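Local coordinates for surface glycan binding protein B (Bacteroides ovatus, PDB 6E57), which binds mixed-linkage beta-glucan through a carbohydrate-binding surface and probably captures cereal glucans at the cell surface of this gut bacterium, at residues L63-T68 with Y105-E110; W79-Q84 with I96-K101; D339-I344 with L389-D394; L367-W372 with L396-A401. All coordinates share one frame; numbering follows the deposited sequence.

Interaction 1: L63-T68 with Y105-E110; sequences LSIALT and YNLKIE
Leu107 carries CG anti to the backbone N (chi1 174°), while Ile65 places CG1 anti to its carbonyl carbon (chi1 -51°), and these settings aim the two side chains at each other across the core of a beta sandwich. They meet tip to tip, CD1 of Ile65 lying 3.7 Å from CD2 of Leu107. Strand 63-70 belongs to a three-stranded antiparallel sheet and strand 103-113 to a five-stranded mixed one. Their backbones stand apart by the usual spacing of stacked sheets, 9.9 Å between the CA atoms of Leu67 and Ile109, so the gap is bridged by side chains alone.

Strand alternation explains the choice of residues. Leu63, Ile65 and Leu67 face the other sheet, and Leu107 and Ile109 face back; branched aliphatic groups suit this interior because they fill it without bringing in polar atoms. Between them, Ser64, Ala66 and Thr68 turn outward on one sheet, and Asn106, Lys108 and Glu110 on the other. Lys108 NZ donates to Asn106 OD1 at 3.0 Å, rising 49° out of the amide's carbonyl plane, and Asn106 ND2 goes on to Glu122.

Trp79 packs beside Leu67 and Ile109, Phe43 beside Ile65 and Ile109, and Val125 beside Leu63 and Leu107, so apolar side chains from both sheets and a loop pack around the contact. Toward one end Leu63 makes a looser contact with Leu107, 4.4 Å between their CD2 atoms. At the other, Leu67 and Ile109 slide past each other in opposite senses, with Leu67 CD1 3.8 Å from Ile109 CG2.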
# COMPACT_ATOMS: atom_id res chain seq x y z
N LEU A 63 8.69 27.30 0.80
CA LEU A 63 8.57 26.91 2.20
C LEU A 63 8.98 28.09 3.08
O LEU A 63 10.15 28.48 3.08
CB LEU A 63 9.46 25.69 2.47
CG LEU A 63 9.58 25.27 3.93
CD1 LEU A 63 8.21 24.97 4.52
CD2 LEU A 63 10.51 24.07 4.08
N SER A 64 8.01 28.64 3.81
CA SER A 64 8.18 29.87 4.59
C SER A 64 7.76 29.61 6.05
O SER A 64 6.57 29.51 6.34
CB SER A 64 7.39 31.00 3.98
OG SER A 64 7.44 32.16 4.79
N ILE A 65 8.75 29.49 6.93
CA ILE A 65 8.55 29.34 8.37
C ILE A 65 9.44 30.35 9.09
O ILE A 65 10.64 30.43 8.81
CB ILE A 65 8.84 27.89 8.83
CG1 ILE A 65 8.10 26.86 7.99
CG2 ILE A 65 8.55 27.73 10.32
CD1 ILE A 65 8.41 25.42 8.36
N ALA A 66 8.85 31.12 10.02
CA ALA A 66 9.54 32.16 10.80
C ALA A 66 9.44 31.84 12.30
O ALA A 66 8.34 31.83 12.86
CB ALA A 66 8.93 33.51 10.49
N LEU A 67 10.59 31.59 12.93
CA LEU A 67 10.67 31.23 14.35
C LEU A 67 10.82 32.49 15.21
O LEU A 67 11.42 33.47 14.76
CB LEU A 67 11.87 30.30 14.57
CG LEU A 67 11.96 29.08 13.65
CD1 LEU A 67 13.25 28.32 13.90
CD2 LEU A 67 10.76 28.17 13.83
N THR A 68 10.27 32.45 16.42
CA THR A 68 10.68 33.31 17.55
C THR A 68 11.24 32.39 18.64
O THR A 68 10.60 31.42 19.03
CB THR A 68 9.53 34.19 18.06
OG1 THR A 68 8.35 33.38 18.17
CG2 THR A 68 9.24 35.37 17.16
N TYR A 105 8.66 15.76 2.21
CA TYR A 105 10.01 15.95 2.73
C TYR A 105 10.00 15.86 4.26
O TYR A 105 9.06 16.32 4.90
CB TYR A 105 10.56 17.31 2.31
CG TYR A 105 10.69 17.52 0.83
CD1 TYR A 105 9.62 17.95 0.06
CD2 TYR A 105 11.90 17.27 0.19
CE1 TYR A 105 9.75 18.14 -1.30
CE2 TYR A 105 12.03 17.45 -1.18
CZ TYR A 105 10.96 17.89 -1.93
OH TYR A 105 11.10 18.07 -3.27
N ASN A 106 11.08 15.30 4.82
CA ASN A 106 11.33 15.36 6.24
C ASN A 106 12.05 16.68 6.55
O ASN A 106 13.07 16.99 5.94
CB ASN A 106 12.15 14.15 6.73
CG ASN A 106 12.45 14.22 8.21
OD1 ASN A 106 13.31 14.99 8.64
ND2 ASN A 106 11.75 13.42 8.99
N LEU A 107 11.49 17.46 7.49
CA LEU A 107 12.08 18.72 7.95
C LEU A 107 12.45 18.59 9.43
O LEU A 107 11.59 18.26 10.24
CB LEU A 107 11.07 19.86 7.74
CG LEU A 107 11.50 21.22 8.30
CD1 LEU A 107 12.78 21.70 7.64
CD2 LEU A 107 10.39 22.25 8.12
N LYS A 108 13.72 18.84 9.76
CA LYS A 108 14.19 18.95 11.14
C LYS A 108 14.60 20.40 11.41
O LYS A 108 15.30 21.01 10.59
CB LYS A 108 15.36 18.00 11.41
CG LYS A 108 14.99 16.54 11.59
CD LYS A 108 16.19 15.62 11.77
CE LYS A 108 15.85 14.15 11.61
NZ LYS A 108 15.58 13.79 10.20
N ILE A 109 14.15 20.93 12.55
CA ILE A 109 14.53 22.25 13.04
C ILE A 109 15.32 22.07 14.34
O ILE A 109 14.74 21.78 15.38
CB ILE A 109 13.28 23.13 13.27
CG1 ILE A 109 12.40 23.21 12.01
CG2 ILE A 109 13.67 24.52 13.77
CD1 ILE A 109 11.04 23.83 12.24
N GLU A 110 16.65 22.22 14.25
CA GLU A 110 17.54 22.05 15.39
C GLU A 110 17.99 23.43 15.89
O GLU A 110 18.64 24.17 15.16
CB GLU A 110 18.73 21.17 15.02
CG GLU A 110 18.33 19.74 14.72
CD GLU A 110 19.46 18.73 14.73
OE1 GLU A 110 20.57 19.07 15.20
OE2 GLU A 110 19.23 17.59 14.27

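Interaction 2: W79-Q84 with I96-K101; sequences WFIDGQ and INRSLK
Ile96 lies over the face of the Trp79 indole in a CH-pi contact that closes one part of the sandwich core. Trp79 comes from strand 75-81 of the five-stranded sheet and Ile96 from strand 95-98, at the border of the three-stranded one. CG of Trp79 is anti to its carbonyl carbon (chi1 -51°), which sets the indole beside the backbone N. CB of Ile96 sits 3.7 Å from the centroid of the six-membered ring of Trp79, only 5° off the ring normal, so the branch point itself is centred on the aromatic face.

The torsion of Ile96 spreads its two arms across the indole. With CG1 anti to the backbone N (chi1 -165°), CG2 takes the crowded position between N and the carbonyl carbon. CG2 thereby covers the outer rim, 3.7 Å from Trp79 CZ3, while CD1 lies 3.8 Å from Trp79 CE3. A beta-branched residue suits the site because it offers carbon in two directions at once. The one polar atom of the indole, NE1 at its pyrrole edge, donates to the backbone O of Asp93. An alanine in place of this tryptophan is likely to leave the arms of Ile96 without their flat support and the Asp93 carbonyl without this donor, opening a gap between the sheets.

Further along, a type I' turn runs from Ile81 to Gln84, with Asp82 and Gly83 at positive phi, which glycine accepts most easily. Arg98 extends its aliphatic stem past Ile81 in the opposite sense, CD of Arg98 resting 4.2 Å from CG1 of Ile81.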
# COMPACT_ATOMS: atom_id res chain seq x y z
N TRP A 79 18.61 23.99 9.78
CA TRP A 79 17.51 23.35 9.08
C TRP A 79 18.03 22.13 8.30
O TRP A 79 19.11 22.19 7.72
CB TRP A 79 16.79 24.35 8.17
CG TRP A 79 16.40 25.63 8.84
CD1 TRP A 79 17.22 26.68 9.14
CD2 TRP A 79 15.09 26.01 9.30
NE1 TRP A 79 16.51 27.68 9.75
CE2 TRP A 79 15.20 27.30 9.86
CE3 TRP A 79 13.84 25.39 9.29
CZ2 TRP A 79 14.11 27.97 10.40
CZ3 TRP A 79 12.76 26.05 9.83
CH2 TRP A 79 12.89 27.33 10.38
N PHE A 80 17.24 21.05 8.31
CA PHE A 80 17.57 19.82 7.61
C PHE A 80 16.37 19.36 6.77
O PHE A 80 15.29 19.15 7.31
CB PHE A 80 17.98 18.73 8.60
CG PHE A 80 19.22 19.02 9.41
CD1 PHE A 80 19.17 19.84 10.52
CD2 PHE A 80 20.44 18.45 9.07
CE1 PHE A 80 20.31 20.10 11.26
CE2 PHE A 80 21.58 18.71 9.81
CZ PHE A 80 21.51 19.53 10.91
N ILE A 81 16.59 19.20 5.46
CA ILE A 81 15.62 18.59 4.54
C ILE A 81 16.10 17.17 4.21
O ILE A 81 17.18 16.99 3.65
CB ILE A 81 15.44 19.44 3.27
CG1 ILE A 81 14.99 20.87 3.59
CG2 ILE A 81 14.49 18.76 2.29
CD1 ILE A 81 13.56 20.99 4.08
N ASP A 82 15.29 16.17 4.58
CA ASP A 82 15.60 14.74 4.43
C ASP A 82 16.99 14.44 5.01
O ASP A 82 17.79 13.74 4.39
CB ASP A 82 15.50 14.29 2.97
CG ASP A 82 14.09 14.26 2.41
OD1 ASP A 82 13.13 14.28 3.21
OD2 ASP A 82 13.97 14.22 1.17
N GLY A 83 17.27 14.98 6.20
CA GLY A 83 18.51 14.68 6.93
C GLY A 83 19.70 15.53 6.50
O GLY A 83 20.69 15.58 7.22
N GLN A 84 19.62 16.18 5.33
CA GLN A 84 20.71 16.98 4.76
C GLN A 84 20.57 18.44 5.24
O GLN A 84 19.50 19.04 5.10
CB GLN A 84 20.68 16.90 3.23
CG GLN A 84 21.65 17.85 2.53
CD GLN A 84 23.10 17.56 2.85
OE1 GLN A 84 23.49 16.43 3.13
NE2 GLN A 84 23.93 18.60 2.80
N ILE A 96 13.37 30.35 7.40
CA ILE A 96 13.71 29.58 6.21
C ILE A 96 12.87 30.10 5.04
O ILE A 96 11.69 30.44 5.20
CB ILE A 96 13.53 28.06 6.41
CG1 ILE A 96 14.22 27.27 5.30
CG2 ILE A 96 12.06 27.69 6.54
CD1 ILE A 96 14.25 25.78 5.52
N ASN A 97 13.51 30.17 3.87
CA ASN A 97 12.88 30.44 2.59
C ASN A 97 13.49 29.48 1.56
O ASN A 97 14.65 29.64 1.19
CB ASN A 97 13.03 31.90 2.16
CG ASN A 97 12.54 32.15 0.75
OD1 ASN A 97 11.48 31.67 0.36
ND2 ASN A 97 13.31 32.89 -0.03
N ARG A 98 12.71 28.49 1.12
CA ARG A 98 13.22 27.44 0.25
C ARG A 98 12.17 27.06 -0.81
O ARG A 98 11.03 26.75 -0.48
CB ARG A 98 13.63 26.22 1.08
CG ARG A 98 14.30 25.13 0.25
CD ARG A 98 15.16 24.19 1.07
NE ARG A 98 16.16 23.55 0.22
CZ ARG A 98 17.29 24.12 -0.18
NH1 ARG A 98 17.56 25.37 0.17
NH2 ARG A 98 18.15 23.44 -0.91
N SER A 99 12.60 27.09 -2.07
CA SER A 99 11.86 26.53 -3.20
C SER A 99 12.17 25.04 -3.32
O SER A 99 13.33 24.65 -3.45
CB SER A 99 12.20 27.27 -4.47
OG SER A 99 11.24 27.01 -5.48
N LEU A 100 11.13 24.20 -3.25
CA LEU A 100 11.25 22.74 -3.32
C LEU A 100 10.47 22.22 -4.52
O LEU A 100 9.43 22.78 -4.89
CB LEU A 100 10.70 22.13 -2.02
CG LEU A 100 11.45 22.48 -0.73
CD1 LEU A 100 10.62 22.10 0.49
CD2 LEU A 100 12.81 21.80 -0.68
N LYS A 101 10.96 21.13 -5.12
CA LYS A 101 10.23 20.40 -6.15
C LYS A 101 9.07 19.66 -5.47
O LYS A 101 9.08 19.47 -4.26
CB LYS A 101 11.17 19.45 -6.89
CG LYS A 101 12.45 20.07 -7.42
CD LYS A 101 13.13 19.25 -8.50
CE LYS A 101 14.64 19.18 -8.34
NZ LYS A 101 15.27 20.53 -8.34

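Interaction 3: D339-I344 with L389-D394; sequences DVFAGI and LILTQD
Ile344 and Leu391 mark the closest approach of the two backbones, their CA atoms 8.5 Å apart. Segment 339-344 is a short, weakly bonded helix that gives way to a loop at Ile344; its bonds span three residues, Gly343 N to Val340 O and Ile344 N to Phe341 O. Segment 389-394 leads from strand 385-390 into helix 393-401, with Thr392 as N-cap: its OG1 accepts from the backbone N of Met395, a task that a small hydroxyl residue suits well.

Where the chain changes from strand to helix, Leu391 turns its side chain to the short helix. CG stands anti to the carbonyl carbon (chi1 -60°), and the methyl CD1 makes both contacts. It meets Phe341 at the ring edge, near the ring plane, 4.1 Å from CE1 of Phe341, the two side chains crossing at about a right angle. The same Leu391 CD1 lies 4.3 Å from CG2 of Ile344. A leucine suits the place because its branch tip can meet an aromatic rim and a branched aliphatic chain with the same methyl.

The ring of Phe341 also stacks with Phe405 and packs on Ile399 and Gln400, while Ile344 leans on Leu396. Leu391 touches Leu350 of strand 349-356, with backbone bonds to Gly347 and Ser348. The contact thus fills the junction between helix 338-343, helix 393-401 and the neighbouring strands 349-356 and 385-390.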
# COMPACT_ATOMS: atom_id res chain seq x y z
N ASP A 339 -30.10 -25.24 8.38
CA ASP A 339 -29.36 -25.92 9.45
C ASP A 339 -27.85 -25.82 9.19
O ASP A 339 -27.07 -25.86 10.14
CB ASP A 339 -29.85 -27.35 9.67
CG ASP A 339 -29.75 -28.30 8.49
OD1 ASP A 339 -29.20 -27.89 7.44
OD2 ASP A 339 -30.22 -29.45 8.62
N VAL A 340 -27.44 -25.68 7.92
CA VAL A 340 -26.03 -25.49 7.56
C VAL A 340 -25.56 -24.11 8.06
O VAL A 340 -24.50 -24.00 8.67
CB VAL A 340 -25.79 -25.63 6.04
CG1 VAL A 340 -24.39 -25.21 5.65
CG2 VAL A 340 -26.09 -27.03 5.54
N PHE A 341 -26.37 -23.08 7.80
CA PHE A 341 -26.05 -21.71 8.20
C PHE A 341 -26.11 -21.55 9.73
O PHE A 341 -25.39 -20.73 10.29
CB PHE A 341 -26.97 -20.72 7.48
CG PHE A 341 -26.51 -20.35 6.10
CD1 PHE A 341 -25.63 -19.30 5.90
CD2 PHE A 341 -26.92 -21.08 4.99
CE1 PHE A 341 -25.19 -18.96 4.63
CE2 PHE A 341 -26.48 -20.75 3.72
CZ PHE A 341 -25.62 -19.69 3.54
N ALA A 342 -26.96 -22.34 10.39
CA ALA A 342 -27.09 -22.30 11.85
C ALA A 342 -25.76 -22.69 12.51
O ALA A 342 -25.47 -22.26 13.62
CB ALA A 342 -28.22 -23.20 12.29
N GLY A 343 -24.96 -23.51 11.82
CA GLY A 343 -23.71 -24.04 12.34
C GLY A 343 -22.52 -23.11 12.12
O GLY A 343 -21.49 -23.26 12.78
N ILE A 344 -22.65 -22.17 11.19
CA ILE A 344 -21.55 -21.26 10.84
C ILE A 344 -21.32 -20.29 12.00
O ILE A 344 -22.28 -19.73 12.53
CB ILE A 344 -21.83 -20.53 9.52
CG1 ILE A 344 -21.84 -21.50 8.33
CG2 ILE A 344 -20.83 -19.40 9.31
CD1 ILE A 344 -22.35 -20.90 7.04
N LEU A 389 -18.26 -12.37 1.44
CA LEU A 389 -19.01 -11.63 2.44
C LEU A 389 -18.76 -12.27 3.81
O LEU A 389 -18.89 -13.49 3.96
CB LEU A 389 -20.50 -11.69 2.08
CG LEU A 389 -21.45 -11.03 3.09
CD1 LEU A 389 -21.41 -9.52 2.96
CD2 LEU A 389 -22.87 -11.55 2.91
N ILE A 390 -18.40 -11.43 4.78
CA ILE A 390 -18.23 -11.86 6.16
C ILE A 390 -19.61 -11.89 6.83
O ILE A 390 -20.29 -10.87 6.87
CB ILE A 390 -17.23 -10.95 6.91
CG1 ILE A 390 -15.84 -11.04 6.27
CG2 ILE A 390 -17.19 -11.28 8.39
CD1 ILE A 390 -14.82 -10.12 6.89
N LEU A 391 -19.99 -13.07 7.33
CA LEU A 391 -21.25 -13.28 8.02
C LEU A 391 -21.09 -12.95 9.50
O LEU A 391 -20.47 -13.70 10.25
CB LEU A 391 -21.69 -14.74 7.82
CG LEU A 391 -21.90 -15.18 6.38
CD1 LEU A 391 -22.20 -16.67 6.29
CD2 LEU A 391 -23.01 -14.38 5.72
N THR A 392 -21.66 -11.80 9.91
CA THR A 392 -21.69 -11.38 11.31
C THR A 392 -22.73 -12.21 12.07
O THR A 392 -23.51 -12.94 11.47
CB THR A 392 -22.01 -9.88 11.42
OG1 THR A 392 -23.29 -9.66 10.83
CG2 THR A 392 -20.97 -9.00 10.76
N GLN A 393 -22.74 -12.07 13.40
CA GLN A 393 -23.70 -12.76 14.25
C GLN A 393 -25.11 -12.24 13.96
O GLN A 393 -26.08 -13.00 14.04
CB GLN A 393 -23.32 -12.59 15.73
CG GLN A 393 -24.23 -13.36 16.69
CD GLN A 393 -24.20 -14.86 16.46
OE1 GLN A 393 -23.18 -15.52 16.61
NE2 GLN A 393 -25.35 -15.41 16.10
N ASP A 394 -25.23 -10.96 13.61
CA ASP A 394 -26.51 -10.35 13.26
C ASP A 394 -27.03 -10.96 11.94
O ASP A 394 -28.20 -11.29 11.84
CB ASP A 394 -26.41 -8.82 13.16
CG ASP A 394 -26.51 -8.11 14.49
OD1 ASP A 394 -26.51 -8.78 15.53
OD2 ASP A 394 -26.61 -6.87 14.47

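Interaction 4: L367-W372 with L396-A401; sequences LATGYW and LNKIQA. With BGC (beta-D-glucopyranose), chain E; BGC (beta-D-glucopyranose), chain B; BGC (beta-D-glucopyranose), chain C; BGC (beta-D-glucopyranose), chain D.
Tyr371 stands between the end of helix 393-401 and the bound glucan, with its OH 3.5 Å from the backbone O of Ala401. One ring face is turned to the sugar: C5 of the chain C glucose lies 3.9 Å above the plane of Tyr371, toward the rim, and the glucose of chain B comes up to the hydroxyl end. Trp372 receives the next two units. C4 of the chain E glucose and C1 of the chain D glucose lie over the same indole face, so that the broad ring system spans the bond between them; flat aromatic rings suit the apolar faces of pyranoses. The backbone takes part too, since O2 of the chain E glucose donates to Tyr371 O at 3.1 Å, and Lys331 adds a further bond to the glucan. A serine in place of Trp372 removes the indole face, and the chain E and chain D glucoses would probably be left without support on that side, freer to shift.

Behind this first shell, a type I turn runs from Thr369 to Trp372, Trp372 N donating to Thr369 O at 3.0 Å. Thr369 OG1, placed between its backbone N and carbonyl carbon (chi1 69°), accepts from Tyr371 N at 3.2 Å in an ST turn and also bonds Glu402 and Thr373. Its methyl CG2 packs on the helix, 4.0 Å from CG of Lys398.

Further out, Trp372 leans on Leu406 and Val408 of strand 405-409, a neighbour of strand 364-369, while Ile399 on helix 393-401 packs against Phe341 of helix 338-343.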
# COMPACT_ATOMS: atom_id res chain seq x y z
N LEU A 367 -26.90 -11.23 -2.40
CA LEU A 367 -27.06 -12.20 -1.32
C LEU A 367 -28.14 -11.68 -0.37
O LEU A 367 -28.10 -10.51 0.02
CB LEU A 367 -25.73 -12.39 -0.58
CG LEU A 367 -24.77 -13.40 -1.21
CD1 LEU A 367 -24.38 -12.99 -2.61
CD2 LEU A 367 -23.54 -13.57 -0.33
N ALA A 368 -29.10 -12.54 -0.01
CA ALA A 368 -30.25 -12.13 0.77
C ALA A 368 -30.74 -13.28 1.65
O ALA A 368 -30.29 -14.42 1.52
CB ALA A 368 -31.34 -11.65 -0.15
N THR A 369 -31.68 -12.95 2.54
CA THR A 369 -32.39 -13.91 3.36
C THR A 369 -33.54 -14.51 2.54
O THR A 369 -33.77 -14.10 1.39
CB THR A 369 -32.93 -13.26 4.63
OG1 THR A 369 -33.98 -12.38 4.24
CG2 THR A 369 -31.88 -12.51 5.42
N GLY A 370 -34.27 -15.44 3.15
CA GLY A 370 -35.47 -16.05 2.57
C GLY A 370 -36.59 -15.05 2.36
O GLY A 370 -37.48 -15.30 1.56
N TYR A 371 -36.55 -13.93 3.10
CA TYR A 371 -37.52 -12.82 3.00
C TYR A 371 -37.05 -11.77 1.98
O TYR A 371 -37.68 -10.73 1.83
CB TYR A 371 -37.74 -12.16 4.36
CG TYR A 371 -38.43 -12.98 5.43
CD1 TYR A 371 -38.60 -14.35 5.30
CD2 TYR A 371 -38.87 -12.38 6.60
CE1 TYR A 371 -39.22 -15.10 6.30
CE2 TYR A 371 -39.48 -13.11 7.60
CZ TYR A 371 -39.66 -14.47 7.45
OH TYR A 371 -40.27 -15.21 8.43
N TRP A 372 -35.92 -12.05 1.31
CA TRP A 372 -35.30 -11.19 0.28
C TRP A 372 -34.71 -9.92 0.89
O TRP A 372 -34.50 -8.94 0.19
CB TRP A 372 -36.29 -10.86 -0.85
CG TRP A 372 -36.63 -12.03 -1.72
CD1 TRP A 372 -37.18 -13.22 -1.33
CD2 TRP A 372 -36.45 -12.12 -3.14
NE1 TRP A 372 -37.35 -14.04 -2.41
CE2 TRP A 372 -36.91 -13.40 -3.54
CE3 TRP A 372 -35.94 -11.26 -4.12
CZ2 TRP A 372 -36.88 -13.82 -4.86
CZ3 TRP A 372 -35.91 -11.68 -5.43
CH2 TRP A 372 -36.37 -12.95 -5.79
N LEU A 396 -26.21 -13.91 10.61
CA LEU A 396 -26.54 -15.32 10.87
C LEU A 396 -27.90 -15.41 11.59
O LEU A 396 -28.68 -16.32 11.30
CB LEU A 396 -25.42 -15.96 11.70
CG LEU A 396 -24.10 -16.17 10.96
CD1 LEU A 396 -22.98 -16.51 11.94
CD2 LEU A 396 -24.22 -17.26 9.91
N ASN A 397 -28.16 -14.48 12.52
CA ASN A 397 -29.40 -14.46 13.29
C ASN A 397 -30.59 -14.17 12.38
O ASN A 397 -31.65 -14.77 12.53
CB ASN A 397 -29.35 -13.43 14.42
CG ASN A 397 -28.44 -13.82 15.56
OD1 ASN A 397 -27.98 -14.96 15.65
ND2 ASN A 397 -28.17 -12.87 16.44
N LYS A 398 -30.40 -13.24 11.44
CA LYS A 398 -31.45 -12.81 10.54
C LYS A 398 -31.77 -13.94 9.55
O LYS A 398 -32.93 -14.14 9.21
CB LYS A 398 -31.02 -11.52 9.83
CG LYS A 398 -32.10 -10.85 9.00
CD LYS A 398 -31.76 -9.44 8.58
CE LYS A 398 -31.85 -8.45 9.72
NZ LYS A 398 -31.99 -7.06 9.22
N ILE A 399 -30.74 -14.67 9.12
CA ILE A 399 -30.89 -15.80 8.21
C ILE A 399 -31.81 -16.86 8.84
O ILE A 399 -32.66 -17.43 8.16
CB ILE A 399 -29.52 -16.38 7.81
CG1 ILE A 399 -28.78 -15.43 6.86
CG2 ILE A 399 -29.65 -17.78 7.22
CD1 ILE A 399 -27.33 -15.80 6.62
N GLN A 400 -31.64 -17.13 10.14
CA GLN A 400 -32.48 -18.09 10.87
C GLN A 400 -33.89 -17.51 11.07
O GLN A 400 -34.88 -18.23 11.00
CB GLN A 400 -31.84 -18.47 12.21
CG GLN A 400 -30.50 -19.18 12.07
CD GLN A 400 -30.58 -20.42 11.21
OE1 GLN A 400 -31.33 -21.35 11.49
NE2 GLN A 400 -29.78 -20.44 10.15
N ALA A 401 -33.96 -16.20 11.31
CA ALA A 401 -35.22 -15.49 11.54
C ALA A 401 -36.04 -15.37 10.25
O ALA A 401 -37.27 -15.31 10.31
CB ALA A 401 -34.94 -14.13 12.13
C2 BGC E . -40.32 -10.99 -0.14
C3 BGC E . -40.65 -10.43 -1.52
C4 BGC E . -40.47 -11.53 -2.55
C5 BGC E . -41.34 -12.73 -2.18
C6 BGC E . -41.20 -13.86 -3.18
C1 BGC E . -41.17 -12.23 0.14
O2 BGC E . -40.53 -9.96 0.83
O3 BGC E . -39.80 -9.32 -1.79
O4 BGC E . -40.90 -11.07 -3.83
O5 BGC E . -40.98 -13.21 -0.88
O6 BGC E . -41.96 -14.98 -2.74
C2 BGC B . -43.89 -14.52 9.09
C3 BGC B . -44.08 -14.27 7.61
C4 BGC B . -43.31 -15.29 6.78
C5 BGC B . -43.53 -16.73 7.26
C6 BGC B . -42.49 -17.65 6.64
C1 BGC B . -44.18 -15.97 9.46
O1 BGC B . -43.83 -16.19 10.83
O2 BGC B . -44.76 -13.65 9.81
O3 BGC B . -43.61 -12.96 7.27
O4 BGC B . -43.75 -15.18 5.42
O5 BGC B . -43.39 -16.85 8.68
O6 BGC B . -43.13 -18.79 6.05
C2 BGC C . -42.89 -15.33 3.19
C3 BGC C . -41.88 -14.78 2.20
C4 BGC C . -41.90 -13.27 2.17
C5 BGC C . -41.82 -12.68 3.57
C6 BGC C . -41.88 -11.16 3.50
C1 BGC C . -42.75 -14.63 4.54
O2 BGC C . -42.69 -16.74 3.32
O3 BGC C . -42.20 -15.27 0.89
O4 BGC C . -40.79 -12.78 1.41
O5 BGC C . -42.88 -13.22 4.37
O6 BGC C . -42.13 -10.61 4.80
C2 BGC D . -40.28 -10.84 -6.12
C3 BGC D . -39.22 -10.34 -7.09
C4 BGC D . -38.83 -8.91 -6.78
C5 BGC D . -38.54 -8.73 -5.28
C6 BGC D . -38.31 -7.29 -4.88
C1 BGC D . -39.85 -10.60 -4.68
O2 BGC D . -40.52 -12.23 -6.32
O3 BGC D . -39.74 -10.40 -8.42
O4 BGC D . -37.64 -8.61 -7.54
O5 BGC D . -39.62 -9.21 -4.48
O6 BGC D . -37.62 -7.29 -3.63

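Overall arrangement
The four contacts form two pairs at opposite ends of an elongated chain. Interactions 1 and 2, with centres 8 Å apart, build one N-terminal beta sandwich: 63-70 and 95-98 are neighbours in one sheet, 75-81 and 103-113 in the other, and interaction 2 is nested within the loop that interaction 1 closes. Interactions 3 and 4 follow later in the sequence, their segments alternating and their centres 10 Å apart; both draw on helix 393-401, and Gln400 and Leu396 touch the 339-344 segment. Centres of the two pairs lie about 55 to 59 Å apart. The sugar-binding surface therefore sits far from the N-terminal sandwich, and interaction 4 alone touches the glycan.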